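Local coordinates for protein hepatocyte growth factor-regulated tyrosine kinase substrate (Drosophila melanogaster, PDB 1DVP) that binds ubiquitin and phosphatidylinositol, is essential for endosome membrane invagination and multivesicular body formation, and damps tyrosine kinase receptor signalling by promoting degradation of active receptors, at residues S92-T97 with N101-M106; K49-P54 with C60-V65. All coordinates share one frame; numbering follows the deposited sequence.

In the fold
Both contacts join helices consecutive in the VHS domain, the right-handed superhelix at the N-terminal end of this construct, away from the two zinc sites of the FYVE finger. Contact 2 joins helix 40-51 to helix 56-72, and contact 1 joins helix 84-96 to helix 100-116, so they share no helix. Their centres are 11 Å apart and they touch: Phe93 CE1 lies 3.5 Å from Met51 O, and Leu63 CD1 3.5 Å from Val102 O. Contact 2 is buried, without a hydrogen bond between its segments, whereas contact 1, an antiparallel hairpin, is partly buried, with an apolar side and, on the other, an arginine making weak hydrogen bonds to carbonyls at and just past a helix end.

Contact 1. Residues S92-T97 with N101-M106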
loop_
_atom_site.group_PDB
_atom_site.type_symbol
_atom_site.label_atom_id
_atom_site.label_comp_id
_atom_site.label_asym_id
_atom_site.label_seq_id
_atom_site.Cartn_x
_atom_site.Cartn_y
_atom_site.Cartn_z
ATOM N N SER A 92 9.256 -17.562 -39.791
ATOM C CA SER A 92 10.363 -18.390 -40.245
ATOM C C SER A 92 11.313 -18.663 -39.112
ATOM O O SER A 92 11.888 -19.743 -39.027
ATOM C CB SER A 92 11.116 -17.743 -41.409
ATOM O OG SER A 92 10.981 -16.333 -41.412
ATOM N N PHE A 93 11.457 -17.683 -38.228
ATOM C CA PHE A 93 12.338 -17.811 -37.087
ATOM C C PHE A 93 11.949 -19.003 -36.226
ATOM O O PHE A 93 12.770 -19.874 -35.955
ATOM C CB PHE A 93 12.290 -16.525 -36.250
ATOM C CG PHE A 93 13.038 -16.616 -34.943
ATOM C CD1 PHE A 93 14.428 -16.484 -34.898
ATOM C CD2 PHE A 93 12.352 -16.841 -33.753
ATOM C CE1 PHE A 93 15.119 -16.572 -33.690
ATOM C CE2 PHE A 93 13.039 -16.933 -32.542
ATOM C CZ PHE A 93 14.422 -16.796 -32.518
ATOM N N LEU A 94 10.697 -19.045 -35.790
ATOM C CA LEU A 94 10.262 -20.122 -34.922
ATOM C C LEU A 94 10.241 -21.460 -35.648
ATOM O O LEU A 94 10.386 -22.515 -35.039
ATOM C CB LEU A 94 8.873 -19.820 -34.363
ATOM C CG LEU A 94 7.699 -19.918 -35.342
ATOM C CD1 LEU A 94 7.179 -21.358 -35.419
ATOM C CD2 LEU A 94 6.600 -18.997 -34.870
ATOM N N GLU A 95 10.076 -21.413 -36.958
ATOM C CA GLU A 95 10.008 -22.631 -37.733
ATOM C C GLU A 95 11.365 -23.277 -37.992
ATOM O O GLU A 95 11.446 -24.483 -38.199
ATOM C CB GLU A 95 9.299 -22.339 -39.046
ATOM C CG GLU A 95 8.316 -23.412 -39.429
ATOM C CD GLU A 95 7.147 -22.847 -40.180
ATOM O OE1 GLU A 95 6.276 -22.205 -39.539
ATOM O OE2 GLU A 95 7.108 -23.037 -41.415
ATOM N N SER A 96 12.432 -22.482 -37.962
ATOM C CA SER A 96 13.752 -23.020 -38.219
ATOM C C SER A 96 14.736 -23.031 -37.052
ATOM O O SER A 96 15.861 -23.465 -37.225
ATOM C CB SER A 96 14.391 -22.294 -39.414
ATOM O OG SER A 96 14.754 -20.966 -39.089
ATOM N N THR A 97 14.334 -22.571 -35.869
ATOM C CA THR A 97 15.260 -22.569 -34.733
ATOM C C THR A 97 15.495 -23.976 -34.190
ATOM O O THR A 97 14.556 -24.759 -34.017
ATOM C CB THR A 97 14.745 -21.689 -33.552
ATOM O OG1 THR A 97 15.747 -21.624 -32.528
ATOM C CG2 THR A 97 13.485 -22.284 -32.962
ATOM N N ASN A 101 12.463 -24.708 -27.076
ATOM C CA ASN A 101 12.113 -23.743 -26.027
ATOM C C ASN A 101 11.929 -22.356 -26.664
ATOM O O ASN A 101 11.066 -21.574 -26.252
ATOM C CB ASN A 101 13.222 -23.687 -24.960
ATOM C CG ASN A 101 14.458 -22.947 -25.448
ATOM O OD1 ASN A 101 14.942 -23.197 -26.557
ATOM N ND2 ASN A 101 14.975 -22.030 -24.624
ATOM N N VAL A 102 12.749 -22.076 -27.673
ATOM C CA VAL A 102 12.695 -20.814 -28.393
ATOM C C VAL A 102 11.432 -20.745 -29.252
ATOM O O VAL A 102 10.755 -19.708 -29.306
ATOM C CB VAL A 102 13.910 -20.649 -29.324
ATOM C CG1 VAL A 102 13.826 -19.315 -30.041
ATOM C CG2 VAL A 102 15.201 -20.750 -28.534
ATOM N N ARG A 103 11.134 -21.851 -29.942
ATOM C CA ARG A 103 9.965 -21.943 -30.811
ATOM C C ARG A 103 8.640 -21.827 -30.030
ATOM O O ARG A 103 7.688 -21.173 -30.494
ATOM C CB ARG A 103 9.998 -23.261 -31.596
ATOM C CG ARG A 103 8.643 -23.656 -32.147
ATOM C CD ARG A 103 8.722 -24.954 -32.953
ATOM N NE ARG A 103 9.825 -24.897 -33.904
ATOM C CZ ARG A 103 10.997 -25.503 -33.737
ATOM N NH1 ARG A 103 11.232 -26.233 -32.652
ATOM N NH2 ARG A 103 11.942 -25.356 -34.653
ATOM N N GLN A 104 8.596 -22.466 -28.860
ATOM C CA GLN A 104 7.425 -22.428 -27.989
ATOM C C GLN A 104 7.164 -21.009 -27.480
ATOM O O GLN A 104 6.021 -20.546 -27.450
ATOM C CB GLN A 104 7.601 -23.361 -26.786
ATOM C CG GLN A 104 7.326 -24.832 -27.093
ATOM C CD GLN A 104 6.201 -24.997 -28.097
ATOM O OE1 GLN A 104 6.453 -25.102 -29.284
ATOM N NE2 GLN A 104 4.960 -24.992 -27.628
ATOM N N LYS A 105 8.231 -20.317 -27.101
ATOM C CA LYS A 105 8.083 -18.968 -26.579
ATOM C C LYS A 105 7.583 -18.030 -27.662
ATOM O O LYS A 105 6.759 -17.155 -27.401
ATOM C CB LYS A 105 9.417 -18.468 -25.993
ATOM C CG LYS A 105 9.352 -17.063 -25.381
ATOM C CD LYS A 105 8.379 -16.972 -24.197
ATOM C CE LYS A 105 8.224 -15.505 -23.745
ATOM N NZ LYS A 105 7.418 -15.377 -22.496
ATOM N N MET A 106 8.063 -18.220 -28.884
ATOM C CA MET A 106 7.640 -17.357 -29.984
ATOM C C MET A 106 6.170 -17.600 -30.337
ATOM O O MET A 106 5.431 -16.657 -30.656
ATOM C CB MET A 106 8.516 -17.587 -31.211
ATOM C CG MET A 106 8.321 -16.584 -32.343
ATOM S SD MET A 106 8.829 -14.849 -31.950
ATOM C CE MET A 106 7.265 -14.186 -31.517
#
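Leu94 and Arg103 face each other in an antiparallel helical hairpin of the VHS superhelix, their CA atoms 4.5 Å apart and the helix axes crossing at -147°. The apolar side comes from Phe93, Leu94, Val102 and Met106. Val102 CG1 meets the Phe93 ring at CE2 (3.5 Å), while Met106 CG lies at the ring's edge and also 3.9 Å from Leu94 CB. The flat Phe93 ring offers a broad surface to branched Val102, and the unbranched Met106 chain can bend to fit between Phe93 and Leu94. Leu133 and Leu107 extend the seam.

The polar side belongs to Arg103, long enough to reach the end of helix 84-96, where carbonyls lack helical partners. Its chain turns at chi3 (-48°), bringing NE to Leu94 O (2.7 Å) and NH2 to Thr97 O (2.8 Å), both weak, bent hydrogen bonds; NH1 pairs with Glu100 in a salt bridge. A leucine in its place would probably leave the carbonyls of Leu94 and Thr97 without these donors and Glu100 without its cation. Thr97, the first residue beyond the helix, serves both sides: OG1 packs 3.8 Å from Val102 CB, and CG2 lies over one guanidinium face, 3.8 Å from Arg103 NH2.

Contact 2. Residues K49-P54 with C60-V65; sequences KKMNSP and CYSLLV
Met51 and Ser62 bring the two backbones together, their CA atoms 5.5 Å apart. Residues 49-51 are the last turn of helix 40-51, and Asn52 is the first to leave helical torsions; Ser53 N still bonds back to Lys50 O. Residues 60-65 are continuous helix within 56-72. No hydrogen bond joins the two segments, but Ser59, just before the second, donates its hydroxyl to Met51 O, tying down a carbonyl at the helix end.

Ser62 fills the narrowest part of the interface, and its small side chain lets the backbones come close. Its CB meets Lys50 CB at 3.5 Å, and its OG sits 3.0 Å from Met51 CA and 3.1 Å from Met51 CG. With chi1 at 82°, OG lies between its own backbone N and carbonyl carbon, from where it hydrogen-bonds to Ser59 O one turn back; a buried hydroxyl is satisfied within its own helix while its flank packs on Met51.

Of its side chain, Lys50 brings just CB to Ser62. The rest bends at chi2 and leads away, and NZ forms a salt bridge with Glu11, so lysine suits a place at the border of this buried seam. Met51 does the apolar work: its CE meets Leu63 CD2 at 3.9 Å, the chains crossing at about a right angle. Met51 continues onto Met89, Phe90 and Phe93 of helix 84-96, and Leu63 onto Val102 of helix 100-116. Such a short connection between consecutive helices, with helices 84-96 and 100-116 packed against the same side chains, fits the α-helical superhelix of the VHS domain.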
loop_
_atom_site.group_PDB
_atom_site.type_symbol
_atom_site.label_atom_id
_atom_site.label_comp_id
_atom_site.label_asym_id
_atom_site.label_seq_id
_atom_site.Cartn_x
_atom_site.Cartn_y
_atom_site.Cartn_z
ATOM N N LYS A 49 19.354 -9.569 -33.341
ATOM C CA LYS A 49 20.632 -10.272 -33.315
ATOM C C LYS A 49 20.739 -11.241 -32.145
ATOM O O LYS A 49 21.299 -12.335 -32.280
ATOM C CB LYS A 49 21.767 -9.280 -33.264
ATOM C CG LYS A 49 21.791 -8.407 -34.493
ATOM C CD LYS A 49 22.927 -7.425 -34.472
ATOM C CE LYS A 49 22.903 -6.561 -35.732
ATOM N NZ LYS A 49 24.025 -5.566 -35.718
ATOM N N LYS A 50 20.191 -10.841 -31.002
ATOM C CA LYS A 50 20.225 -11.683 -29.817
ATOM C C LYS A 50 19.250 -12.848 -29.991
ATOM O O LYS A 50 19.478 -13.929 -29.453
ATOM C CB LYS A 50 19.898 -10.877 -28.558
ATOM C CG LYS A 50 20.949 -9.846 -28.194
ATOM C CD LYS A 50 22.300 -10.454 -27.798
ATOM C CE LYS A 50 23.291 -9.327 -27.528
ATOM N NZ LYS A 50 24.697 -9.796 -27.305
ATOM N N MET A 51 18.169 -12.623 -30.740
ATOM C CA MET A 51 17.218 -13.696 -31.009
ATOM C C MET A 51 17.981 -14.786 -31.768
ATOM O O MET A 51 17.780 -15.984 -31.531
ATOM C CB MET A 51 16.048 -13.202 -31.863
ATOM C CG MET A 51 14.978 -12.411 -31.096
ATOM S SD MET A 51 13.748 -11.616 -32.199
ATOM C CE MET A 51 12.973 -13.164 -32.954
ATOM N N ASN A 52 18.884 -14.355 -32.652
ATOM C CA ASN A 52 19.677 -15.288 -33.448
ATOM C C ASN A 52 20.944 -15.787 -32.759
ATOM O O ASN A 52 21.895 -16.253 -33.430
ATOM C CB ASN A 52 20.047 -14.674 -34.806
ATOM C CG ASN A 52 18.817 -14.353 -35.675
ATOM O OD1 ASN A 52 17.912 -15.167 -35.830
ATOM N ND2 ASN A 52 18.802 -13.163 -36.250
ATOM N N SER A 53 20.979 -15.697 -31.429
ATOM C CA SER A 53 22.133 -16.180 -30.685
ATOM C C SER A 53 22.108 -17.710 -30.745
ATOM O O SER A 53 21.041 -18.326 -30.660
ATOM C CB SER A 53 22.063 -15.757 -29.231
ATOM O OG SER A 53 23.226 -16.191 -28.538
ATOM N N PRO A 54 23.279 -18.334 -30.918
ATOM C CA PRO A 54 23.359 -19.796 -30.985
ATOM C C PRO A 54 23.038 -20.431 -29.652
ATOM O O PRO A 54 22.824 -21.628 -29.564
ATOM C CB PRO A 54 24.800 -20.052 -31.388
ATOM C CG PRO A 54 25.175 -18.768 -32.135
ATOM C CD PRO A 54 24.545 -17.704 -31.321
ATOM N N CYS A 60 16.247 -17.327 -26.026
ATOM C CA CYS A 60 14.939 -17.252 -25.431
ATOM C C CYS A 60 14.790 -16.018 -24.551
ATOM O O CYS A 60 13.699 -15.462 -24.459
ATOM C CB CYS A 60 14.633 -18.508 -24.617
ATOM S SG CYS A 60 12.860 -18.685 -24.364
ATOM N N TYR A 61 15.876 -15.621 -23.892
ATOM C CA TYR A 61 15.871 -14.439 -23.054
ATOM C C TYR A 61 15.585 -13.191 -23.904
ATOM O O TYR A 61 14.812 -12.323 -23.473
ATOM C CB TYR A 61 17.216 -14.272 -22.312
ATOM C CG TYR A 61 17.316 -15.004 -20.984
ATOM C CD1 TYR A 61 16.209 -15.127 -20.133
ATOM C CD2 TYR A 61 18.522 -15.542 -20.564
ATOM C CE1 TYR A 61 16.306 -15.777 -18.900
ATOM C CE2 TYR A 61 18.651 -16.193 -19.343
ATOM C CZ TYR A 61 17.545 -16.319 -18.509
ATOM O OH TYR A 61 17.678 -17.036 -17.323
ATOM N N SER A 62 16.178 -13.114 -25.103
ATOM C CA SER A 62 15.958 -11.959 -25.967
ATOM C C SER A 62 14.473 -11.881 -26.329
ATOM O O SER A 62 13.969 -10.802 -26.544
ATOM C CB SER A 62 16.846 -11.986 -27.244
ATOM O OG SER A 62 16.311 -12.799 -28.278
ATOM N N LEU A 63 13.776 -13.020 -26.361
ATOM C CA LEU A 63 12.341 -13.027 -26.637
ATOM C C LEU A 63 11.595 -12.398 -25.453
ATOM O O LEU A 63 10.574 -11.736 -25.633
ATOM C CB LEU A 63 11.825 -14.459 -26.889
ATOM C CG LEU A 63 12.331 -15.048 -28.211
ATOM C CD1 LEU A 63 11.819 -16.457 -28.415
ATOM C CD2 LEU A 63 11.866 -14.145 -29.367
ATOM N N LEU A 64 12.102 -12.645 -24.243
ATOM C CA LEU A 64 11.529 -12.070 -23.034
ATOM C C LEU A 64 11.745 -10.538 -23.098
ATOM O O LEU A 64 10.846 -9.761 -22.767
ATOM C CB LEU A 64 12.235 -12.658 -21.803
ATOM C CG LEU A 64 11.738 -12.113 -20.463
ATOM C CD1 LEU A 64 10.215 -12.315 -20.314
ATOM C CD2 LEU A 64 12.482 -12.789 -19.336
ATOM N N VAL A 65 12.930 -10.101 -23.530
ATOM C CA VAL A 65 13.187 -8.670 -23.638
ATOM C C VAL A 65 12.154 -8.080 -24.607
ATOM O O VAL A 65 11.561 -7.031 -24.357
ATOM C CB VAL A 65 14.651 -8.388 -24.142
ATOM C CG1 VAL A 65 14.850 -6.887 -24.481
ATOM C CG2 VAL A 65 15.638 -8.827 -23.068
#